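Local atomic coordinates of HAD superfamily hydrolase (Brucella suis biovar 1, PDB entry 6NQ4), a protein that belongs to the haloacid dehalogenase-like hydrolases and probably acts as a phosphatase, though its substrate is not known. Residues Arg117-Ile122 with Leu134-Val139; Ala145-Thr150 with Arg173-Ile178. One frame throughout, in Å; residues are numbered along the deposited sequence.

In the fold
Both contacts belong to one five-stranded parallel sheet, separate from the six-stranded sheet that carries the sodium site at D42, W44 and D246. Interaction 1 (117-122 with 134-139) pairs an outermost strand with its inner neighbour; interaction 2 (145-150 with 173-178) joins the central strand to the one beyond it. Their centres lie about 10 Å apart because strands 118-122 and 146-149 are themselves paired: R118 O is 2.9 Å from A145 N, and I122 O is 2.8 Å from T150 N, both probable hydrogen bonds. Exposure falls in that direction, interaction 1 lying at the surface with its charged side chains and interaction 2 being buried and almost wholly apolar in its side chains.

Interaction 1. Residues Arg117-Ile122 with Leu134-Val139; sequences RRIFHI and LDVELV
R117 and D135 meet at the start of this pairing, where NH2 of R117 and OD1 of D135 form a hydrogen-bonded salt bridge; the modelled 2.5 Å between them is shorter than usual and its exact value doubtful. The carboxylate oxygen sits at the edge of the guanidinium, near its plane, although the two flat groups are turned 57° apart. R117 sends CG between its own backbone N and carbonyl carbon (chi1 77°) and bends again at chi3, which brings the guanidinium across to the D135-E137 backbone, with V136 C over one of its faces; NE adds a weak bond to the carbonyl O of D135. E137 extends the charge network: its OE1 is 3.4 Å from NH1 of R118 and makes a long salt bridge, 3.8 Å, to NH1 of R117. R118 and E137 run side by side in the same direction, with guanidinium and carboxylate planes almost perpendicular. CG1 of V139 lies over one face of the R118 guanidinium, offset toward its rim.

The backbones form a short parallel pairing, R118 opposite E137 and I119 opposite L138, at the edge of the five-stranded sheet of this HAD-family protein. E137 N bonds to R117 O at 2.8 Å, I119 N to E137 O at 2.9 Å, and V139 N to I119 O at 2.9 Å. Farther along, a water takes over, accepting from H121 N and donating to V139 O.

Apolar contacts gather on the face that carries I119 and L138. CD1 of I119 reaches CG1 of V136 at 3.6 Å, and its other branch, CG2, meets CD2 of L138. Helix 104-114 packs against this face through I112, which touches both I119 and V136. H121, beside L138, turns its ring end away to hydrogen-bond through ND1 with Y131 OH.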
ATOM      1  N   ARG A 117      15.315 -18.601  -3.469  1.00 26.15           N
ATOM      2  CA  ARG A 117      16.082 -17.847  -2.486  1.00 27.29           C
ATOM      3  C   ARG A 117      17.168 -16.968  -3.103  1.00 24.86           C
ATOM      4  O   ARG A 117      17.620 -16.024  -2.443  1.00 25.49           O
ATOM      5  CB  ARG A 117      16.635 -18.768  -1.397  1.00 31.81           C
ATOM      6  CG  ARG A 117      17.833 -19.548  -1.826  1.00 34.64           C
ATOM      7  CD  ARG A 117      18.292 -20.506  -0.720  1.00 38.16           C
ATOM      8  NE  ARG A 117      18.563 -19.793   0.526  1.00 40.99           N
ATOM      9  CZ  ARG A 117      19.694 -19.144   0.777  1.00 43.12           C
ATOM     10  NH1 ARG A 117      20.662 -19.112  -0.132  1.00 42.67           N
ATOM     11  NH2 ARG A 117      19.857 -18.520   1.933  1.00 44.48           N
ATOM     12  N   ARG A 118      17.592 -17.236  -4.342  1.00 24.33           N
ATOM     13  CA  ARG A 118      18.554 -16.380  -5.035  1.00 23.57           C
ATOM     14  C   ARG A 118      17.778 -15.307  -5.792  1.00 21.62           C
ATOM     15  O   ARG A 118      17.188 -15.585  -6.840  1.00 22.18           O
ATOM     16  CB  ARG A 118      19.414 -17.212  -5.977  1.00 26.60           C
ATOM     17  CG  ARG A 118      20.229 -18.259  -5.239  1.00 31.55           C
ATOM     18  CD  ARG A 118      20.931 -19.221  -6.197  1.00 37.12           C
ATOM     19  NE  ARG A 118      21.938 -18.540  -7.002  1.00 41.70           N
ATOM     20  CZ  ARG A 118      23.135 -18.174  -6.550  1.00 45.76           C
ATOM     21  NH1 ARG A 118      23.479 -18.414  -5.292  1.00 47.17           N
ATOM     22  NH2 ARG A 118      23.993 -17.561  -7.358  1.00 47.12           N
ATOM     23  N   ILE A 119      17.797 -14.082  -5.265  1.00 21.01           N
ATOM     24  CA  ILE A 119      16.881 -13.011  -5.647  1.00 20.23           C
ATOM     25  C   ILE A 119      17.644 -11.869  -6.299  1.00 19.71           C
ATOM     26  O   ILE A 119      18.697 -11.456  -5.806  1.00 21.71           O
ATOM     27  CB  ILE A 119      16.154 -12.488  -4.392  1.00 20.16           C
ATOM     28  CG1 ILE A 119      15.180 -13.551  -3.886  1.00 23.26           C
ATOM     29  CG2 ILE A 119      15.457 -11.129  -4.681  1.00 22.07           C
ATOM     30  CD1 ILE A 119      14.643 -13.266  -2.483  1.00 24.57           C
ATOM     31  N   PHE A 120      17.087 -11.341  -7.399  1.00 18.99           N
ATOM     32  CA  PHE A 120      17.527 -10.084  -7.987  1.00 17.82           C
ATOM     33  C   PHE A 120      16.606  -8.971  -7.493  1.00 17.37           C
ATOM     34  O   PHE A 120      15.390  -9.005  -7.738  1.00 18.02           O
ATOM     35  CB  PHE A 120      17.486 -10.185  -9.511  1.00 18.71           C
ATOM     36  CG  PHE A 120      17.827  -8.911 -10.222  1.00 18.90           C
ATOM     37  CD1 PHE A 120      19.075  -8.309 -10.068  1.00 20.23           C
ATOM     38  CD2 PHE A 120      16.895  -8.312 -11.055  1.00 20.07           C
ATOM     39  CE1 PHE A 120      19.378  -7.131 -10.758  1.00 20.95           C
ATOM     40  CE2 PHE A 120      17.200  -7.147 -11.750  1.00 22.33           C
ATOM     41  CZ  PHE A 120      18.435  -6.558 -11.598  1.00 22.60           C
ATOM     42  N   HIS A 121      17.187  -7.992  -6.804  1.00 17.39           N
ATOM     43  CA  HIS A 121      16.443  -6.881  -6.217  1.00 16.53           C
ATOM     44  C   HIS A 121      16.323  -5.731  -7.213  1.00 16.67           C
ATOM     45  O   HIS A 121      17.331  -5.286  -7.778  1.00 17.90           O
ATOM     46  CB  HIS A 121      17.189  -6.396  -4.967  1.00 16.69           C
ATOM     47  CG  HIS A 121      16.620  -5.158  -4.344  1.00 17.16           C
ATOM     48  ND1 HIS A 121      15.430  -5.150  -3.645  1.00 18.27           N
ATOM     49  CD2 HIS A 121      17.102  -3.891  -4.285  1.00 17.53           C
ATOM     50  CE1 HIS A 121      15.205  -3.932  -3.180  1.00 18.68           C
ATOM     51  NE2 HIS A 121      16.206  -3.150  -3.549  1.00 18.50           N
ATOM     52  N   ILE A 122      15.100  -5.245  -7.409  1.00 16.29           N
ATOM     53  CA  ILE A 122      14.852  -4.005  -8.137  1.00 16.79           C
ATOM     54  C   ILE A 122      14.233  -3.050  -7.127  1.00 16.62           C
ATOM     55  O   ILE A 122      13.101  -3.259  -6.674  1.00 17.00           O
ATOM     56  CB  ILE A 122      13.928  -4.198  -9.348  1.00 17.30           C
ATOM     57  CG1 ILE A 122      14.479  -5.260 -10.304  1.00 17.95           C
ATOM     58  CG2 ILE A 122      13.770  -2.859 -10.087  1.00 17.82           C
ATOM     59  CD1 ILE A 122      13.505  -5.628 -11.425  1.00 18.97           C
ATOM     60  N   LEU A 134      15.019 -12.893   6.475  1.00 28.28           N
ATOM     61  CA  LEU A 134      14.604 -13.928   5.546  1.00 27.78           C
ATOM     62  C   LEU A 134      15.817 -14.700   5.049  1.00 29.40           C
ATOM     63  O   LEU A 134      16.927 -14.165   4.957  1.00 31.56           O
ATOM     64  CB  LEU A 134      13.861 -13.314   4.358  1.00 25.75           C
ATOM     65  CG  LEU A 134      12.646 -12.472   4.750  1.00 25.29           C
ATOM     66  CD1 LEU A 134      11.891 -12.024   3.499  1.00 26.08           C
ATOM     67  CD2 LEU A 134      11.736 -13.255   5.689  1.00 25.93           C
ATOM     68  N   ASP A 135      15.596 -15.974   4.729  1.00 29.85           N
ATOM     69  CA  ASP A 135      16.694 -16.858   4.328  1.00 31.63           C
ATOM     70  C   ASP A 135      16.891 -16.768   2.817  1.00 30.97           C
ATOM     71  O   ASP A 135      16.618 -17.701   2.053  1.00 33.01           O
ATOM     72  CB  ASP A 135      16.426 -18.285   4.787  1.00 35.15           C
ATOM     73  CG  ASP A 135      17.541 -19.251   4.394  1.00 41.58           C
ATOM     74  OD1 ASP A 135      18.666 -18.793   4.096  1.00 43.85           O
ATOM     75  OD2 ASP A 135      17.282 -20.473   4.377  1.00 44.07           O
ATOM     76  N   VAL A 136      17.391 -15.608   2.390  1.00 29.25           N
ATOM     77  CA  VAL A 136      17.540 -15.307   0.975  1.00 29.01           C
ATOM     78  C   VAL A 136      18.937 -14.775   0.702  1.00 28.38           C
ATOM     79  O   VAL A 136      19.667 -14.373   1.611  1.00 30.16           O
ATOM     80  CB  VAL A 136      16.480 -14.307   0.478  1.00 29.86           C
ATOM     81  CG1 VAL A 136      15.088 -14.861   0.721  1.00 31.09           C
ATOM     82  CG2 VAL A 136      16.656 -12.953   1.169  1.00 30.28           C
ATOM     83  N   GLU A 137      19.306 -14.779  -0.580  1.00 28.30           N
ATOM     84  CA  GLU A 137      20.599 -14.277  -1.023  1.00 29.28           C
ATOM     85  C   GLU A 137      20.370 -13.318  -2.174  1.00 26.40           C
ATOM     86  O   GLU A 137      19.824 -13.713  -3.209  1.00 27.08           O
ATOM     87  CB  GLU A 137      21.496 -15.425  -1.487  1.00 33.96           C
ATOM     88  CG  GLU A 137      22.915 -14.991  -1.784  1.00 40.06           C
ATOM     89  CD  GLU A 137      23.786 -16.144  -2.235  1.00 45.66           C
ATOM     90  OE1 GLU A 137      23.386 -17.311  -2.028  1.00 47.96           O
ATOM     91  OE2 GLU A 137      24.868 -15.876  -2.799  1.00 47.31           O
ATOM     92  N   LEU A 138      20.792 -12.069  -2.009  1.00 24.34           N
ATOM     93  CA  LEU A 138      20.669 -11.103  -3.093  1.00 23.35           C
ATOM     94  C   LEU A 138      21.842 -11.274  -4.049  1.00 24.45           C
ATOM     95  O   LEU A 138      23.009 -11.277  -3.629  1.00 27.18           O
ATOM     96  CB  LEU A 138      20.612  -9.676  -2.556  1.00 25.85           C
ATOM     97  CG  LEU A 138      19.454  -9.403  -1.596  1.00 27.69           C
ATOM     98  CD1 LEU A 138      19.458  -7.945  -1.205  1.00 29.99           C
ATOM     99  CD2 LEU A 138      18.116  -9.792  -2.180  1.00 28.11           C
ATOM    100  N   VAL A 139      21.537 -11.447  -5.336  1.00 22.00           N
ATOM    101  CA  VAL A 139      22.540 -11.820  -6.318  1.00 23.05           C
ATOM    102  C   VAL A 139      22.441 -10.903  -7.531  1.00 23.93           C
ATOM    103  O   VAL A 139      21.514 -10.101  -7.665  1.00 24.50           O
ATOM    104  CB  VAL A 139      22.444 -13.310  -6.720  1.00 23.25           C
ATOM    105  CG1 VAL A 139      22.601 -14.207  -5.496  1.00 25.96           C
ATOM    106  CG2 VAL A 139      21.119 -13.602  -7.423  1.00 24.18           C
TER
HETATM  107  O   HOH W   1      20.088  -8.145  -6.248  1.00 22.71           O

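Interaction 2. Residues Ala145-Thr150 with Arg173-Ile178; sequences AGVVCT and RNLPFI
F177 carries its CG opposite the backbone N (chi1 -172°), which lays the far end of the ring beside CB of C149; the cysteine's own chi1 of 179° sets where SG stands relative to the ring. CB of C149 lies 3.4 Å from CZ of F177, a close carbon contact, while SG stands 5.0 Å from the ring centroid in an oblique sulfur-aromatic contact. V147 touches the ring nearer its root: CG1 comes within 3.9 Å of CD2 of F177, again obliquely. The other branch, CG2, faces L175 and meets its CD1 at 4.0 Å, the two side chains crossing at about a right angle. V148 and I178 occupy the reverse face of the sheet, lying side by side and pointing the same way, with CG2 of V148 against CD1 of I178.

Three backbone hydrogen bonds hold the strands together. V147 is held through both its backbone polar atoms, N giving to P176 O and O receiving from I178 N, both at 2.9 Å. C149 N then gives to I178 O at 2.8 Å in a nearly straight bond, 171° at the hydrogen. Before the regular pairing begins, the proline ring packs onto the backbone, CD of P176 sitting 3.4 Å from A145 O.

The arrangement is a beta-alpha-beta crossover: strand 146-149 leads through helix 164-172, which ends in a Schellman motif with N174 as its positive-phi residue, into strand 177-179 alongside in parallel. On one face I178 packs against T108, L111 and I112 of helix 104-114. On the other, helix 196-205 lies against C149 and F177, its Y203 stacking on the phenylalanine ring and hydrogen-bonding through OH to L175 O.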
ATOM      1  N   ALA A 145      17.291 -16.471  -9.555  1.00 22.41           N
ATOM      2  CA  ALA A 145      16.211 -17.401  -9.847  1.00 22.06           C
ATOM      3  C   ALA A 145      14.839 -16.775  -9.641  1.00 21.66           C
ATOM      4  O   ALA A 145      13.831 -17.356 -10.068  1.00 22.87           O
ATOM      5  CB  ALA A 145      16.338 -18.670  -8.983  1.00 22.70           C
ATOM      6  N   GLY A 146      14.784 -15.608  -9.010  1.00 21.52           N
ATOM      7  CA  GLY A 146      13.543 -14.882  -8.835  1.00 20.31           C
ATOM      8  C   GLY A 146      13.859 -13.407  -8.725  1.00 17.81           C
ATOM      9  O   GLY A 146      15.011 -13.008  -8.483  1.00 18.87           O
ATOM     10  N   VAL A 147      12.818 -12.588  -8.897  1.00 17.64           N
ATOM     11  CA  VAL A 147      12.940 -11.136  -8.822  1.00 16.83           C
ATOM     12  C   VAL A 147      12.029 -10.628  -7.712  1.00 16.18           C
ATOM     13  O   VAL A 147      10.898 -11.099  -7.568  1.00 17.51           O
ATOM     14  CB  VAL A 147      12.539 -10.485 -10.163  1.00 17.38           C
ATOM     15  CG1 VAL A 147      12.623  -8.977 -10.054  1.00 19.80           C
ATOM     16  CG2 VAL A 147      13.419 -10.999 -11.292  1.00 19.54           C
ATOM     17  N   VAL A 148      12.514  -9.658  -6.938  1.00 15.63           N
ATOM     18  CA  VAL A 148      11.674  -8.906  -6.008  1.00 15.71           C
ATOM     19  C   VAL A 148      11.808  -7.442  -6.355  1.00 16.64           C
ATOM     20  O   VAL A 148      12.923  -6.901  -6.383  1.00 16.69           O
ATOM     21  CB  VAL A 148      12.058  -9.167  -4.546  1.00 15.33           C
ATOM     22  CG1 VAL A 148      11.209  -8.310  -3.605  1.00 17.26           C
ATOM     23  CG2 VAL A 148      11.878 -10.655  -4.208  1.00 17.21           C
ATOM     24  N   CYS A 149      10.681  -6.798  -6.625  1.00 14.66           N
ATOM     25  CA  CYS A 149      10.668  -5.394  -7.000  1.00 14.64           C
ATOM     26  C   CYS A 149       9.969  -4.609  -5.904  1.00 14.88           C
ATOM     27  O   CYS A 149       8.751  -4.736  -5.707  1.00 16.08           O
ATOM     28  CB  CYS A 149       9.962  -5.212  -8.337  1.00 15.52           C
ATOM     29  SG  CYS A 149       9.888  -3.492  -8.870  1.00 18.06           S
ATOM     30  N   THR A 150      10.740  -3.790  -5.198  1.00 15.65           N
ATOM     31  CA  THR A 150      10.180  -2.877  -4.209  1.00 14.69           C
ATOM     32  C   THR A 150       9.936  -1.488  -4.776  1.00 15.37           C
ATOM     33  O   THR A 150       9.176  -0.726  -4.178  1.00 16.59           O
ATOM     34  CB  THR A 150      11.124  -2.741  -3.010  1.00 15.59           C
ATOM     35  OG1 THR A 150      12.394  -2.249  -3.464  1.00 16.99           O
ATOM     36  CG2 THR A 150      11.303  -4.078  -2.300  1.00 17.18           C
ATOM     37  N   ARG A 173      13.811 -15.183 -19.353  1.00 20.35           N
ATOM     38  CA  ARG A 173      14.317 -16.243 -18.493  1.00 20.39           C
ATOM     39  C   ARG A 173      13.231 -16.830 -17.609  1.00 20.52           C
ATOM     40  O   ARG A 173      13.527 -17.657 -16.741  1.00 22.36           O
ATOM     41  CB  ARG A 173      15.493 -15.748 -17.652  1.00 22.46           C
ATOM     42  CG  ARG A 173      16.729 -15.474 -18.492  1.00 23.58           C
ATOM     43  CD  ARG A 173      17.797 -14.787 -17.678  1.00 26.19           C
ATOM     44  NE  ARG A 173      18.131 -15.571 -16.489  1.00 26.49           N
ATOM     45  CZ  ARG A 173      18.629 -15.058 -15.371  1.00 27.25           C
ATOM     46  NH1 ARG A 173      18.851 -13.754 -15.285  1.00 28.07           N
ATOM     47  NH2 ARG A 173      18.895 -15.845 -14.333  1.00 29.10           N
ATOM     48  N   ASN A 174      11.980 -16.427 -17.821  1.00 19.68           N
ATOM     49  CA  ASN A 174      10.834 -16.979 -17.104  1.00 20.52           C
ATOM     50  C   ASN A 174      10.949 -16.776 -15.596  1.00 19.59           C
ATOM     51  O   ASN A 174      10.501 -17.621 -14.821  1.00 21.32           O
ATOM     52  CB  ASN A 174      10.640 -18.464 -17.437  1.00 22.14           C
ATOM     53  CG  ASN A 174       9.286 -18.983 -17.017  1.00 24.14           C
ATOM     54  OD1 ASN A 174       8.292 -18.285 -17.127  1.00 26.91           O
ATOM     55  ND2 ASN A 174       9.244 -20.213 -16.525  1.00 25.76           N
ATOM     56  N   LEU A 175      11.535 -15.640 -15.158  1.00 18.65           N
ATOM     57  CA  LEU A 175      11.696 -15.474 -13.719  1.00 19.30           C
ATOM     58  C   LEU A 175      10.391 -14.988 -13.090  1.00 18.97           C
ATOM     59  O   LEU A 175       9.706 -14.134 -13.654  1.00 19.75           O
ATOM     60  CB  LEU A 175      12.811 -14.470 -13.411  1.00 20.37           C
ATOM     61  CG  LEU A 175      14.207 -14.853 -13.921  1.00 22.90           C
ATOM     62  CD1 LEU A 175      15.262 -13.895 -13.395  1.00 26.06           C
ATOM     63  CD2 LEU A 175      14.561 -16.280 -13.539  1.00 22.94           C
ATOM     64  N   PRO A 176      10.030 -15.503 -11.924  1.00 19.35           N
ATOM     65  CA  PRO A 176       8.870 -14.958 -11.217  1.00 18.66           C
ATOM     66  C   PRO A 176       9.225 -13.601 -10.633  1.00 18.61           C
ATOM     67  O   PRO A 176      10.365 -13.355 -10.221  1.00 21.13           O
ATOM     68  CB  PRO A 176       8.612 -15.990 -10.112  1.00 21.12           C
ATOM     69  CG  PRO A 176       9.942 -16.615  -9.862  1.00 21.62           C
ATOM     70  CD  PRO A 176      10.678 -16.604 -11.183  1.00 19.11           C
ATOM     71  N   PHE A 177       8.235 -12.713 -10.607  1.00 17.31           N
ATOM     72  CA  PHE A 177       8.429 -11.301 -10.264  1.00 15.09           C
ATOM     73  C   PHE A 177       7.512 -10.966  -9.093  1.00 16.57           C
ATOM     74  O   PHE A 177       6.303 -10.820  -9.277  1.00 18.17           O
ATOM     75  CB  PHE A 177       8.069 -10.467 -11.497  1.00 17.70           C
ATOM     76  CG  PHE A 177       8.383  -8.980 -11.418  1.00 18.24           C
ATOM     77  CD1 PHE A 177       7.562  -8.097 -10.718  1.00 19.92           C
ATOM     78  CD2 PHE A 177       9.436  -8.456 -12.159  1.00 19.77           C
ATOM     79  CE1 PHE A 177       7.822  -6.719 -10.718  1.00 21.17           C
ATOM     80  CE2 PHE A 177       9.705  -7.089 -12.158  1.00 21.77           C
ATOM     81  CZ  PHE A 177       8.897  -6.222 -11.436  1.00 21.13           C
ATOM     82  N   ILE A 178       8.070 -10.848  -7.889  1.00 15.48           N
ATOM     83  CA  ILE A 178       7.294 -10.438  -6.717  1.00 14.48           C
ATOM     84  C   ILE A 178       7.247  -8.913  -6.689  1.00 15.88           C
ATOM     85  O   ILE A 178       8.291  -8.250  -6.727  1.00 16.99           O
ATOM     86  CB  ILE A 178       7.912 -10.987  -5.422  1.00 15.33           C
ATOM     87  CG1 ILE A 178       7.794 -12.500  -5.372  1.00 16.07           C
ATOM     88  CG2 ILE A 178       7.248 -10.392  -4.209  1.00 16.76           C
ATOM     89  CD1 ILE A 178       8.620 -13.129  -4.262  1.00 16.14           C
TER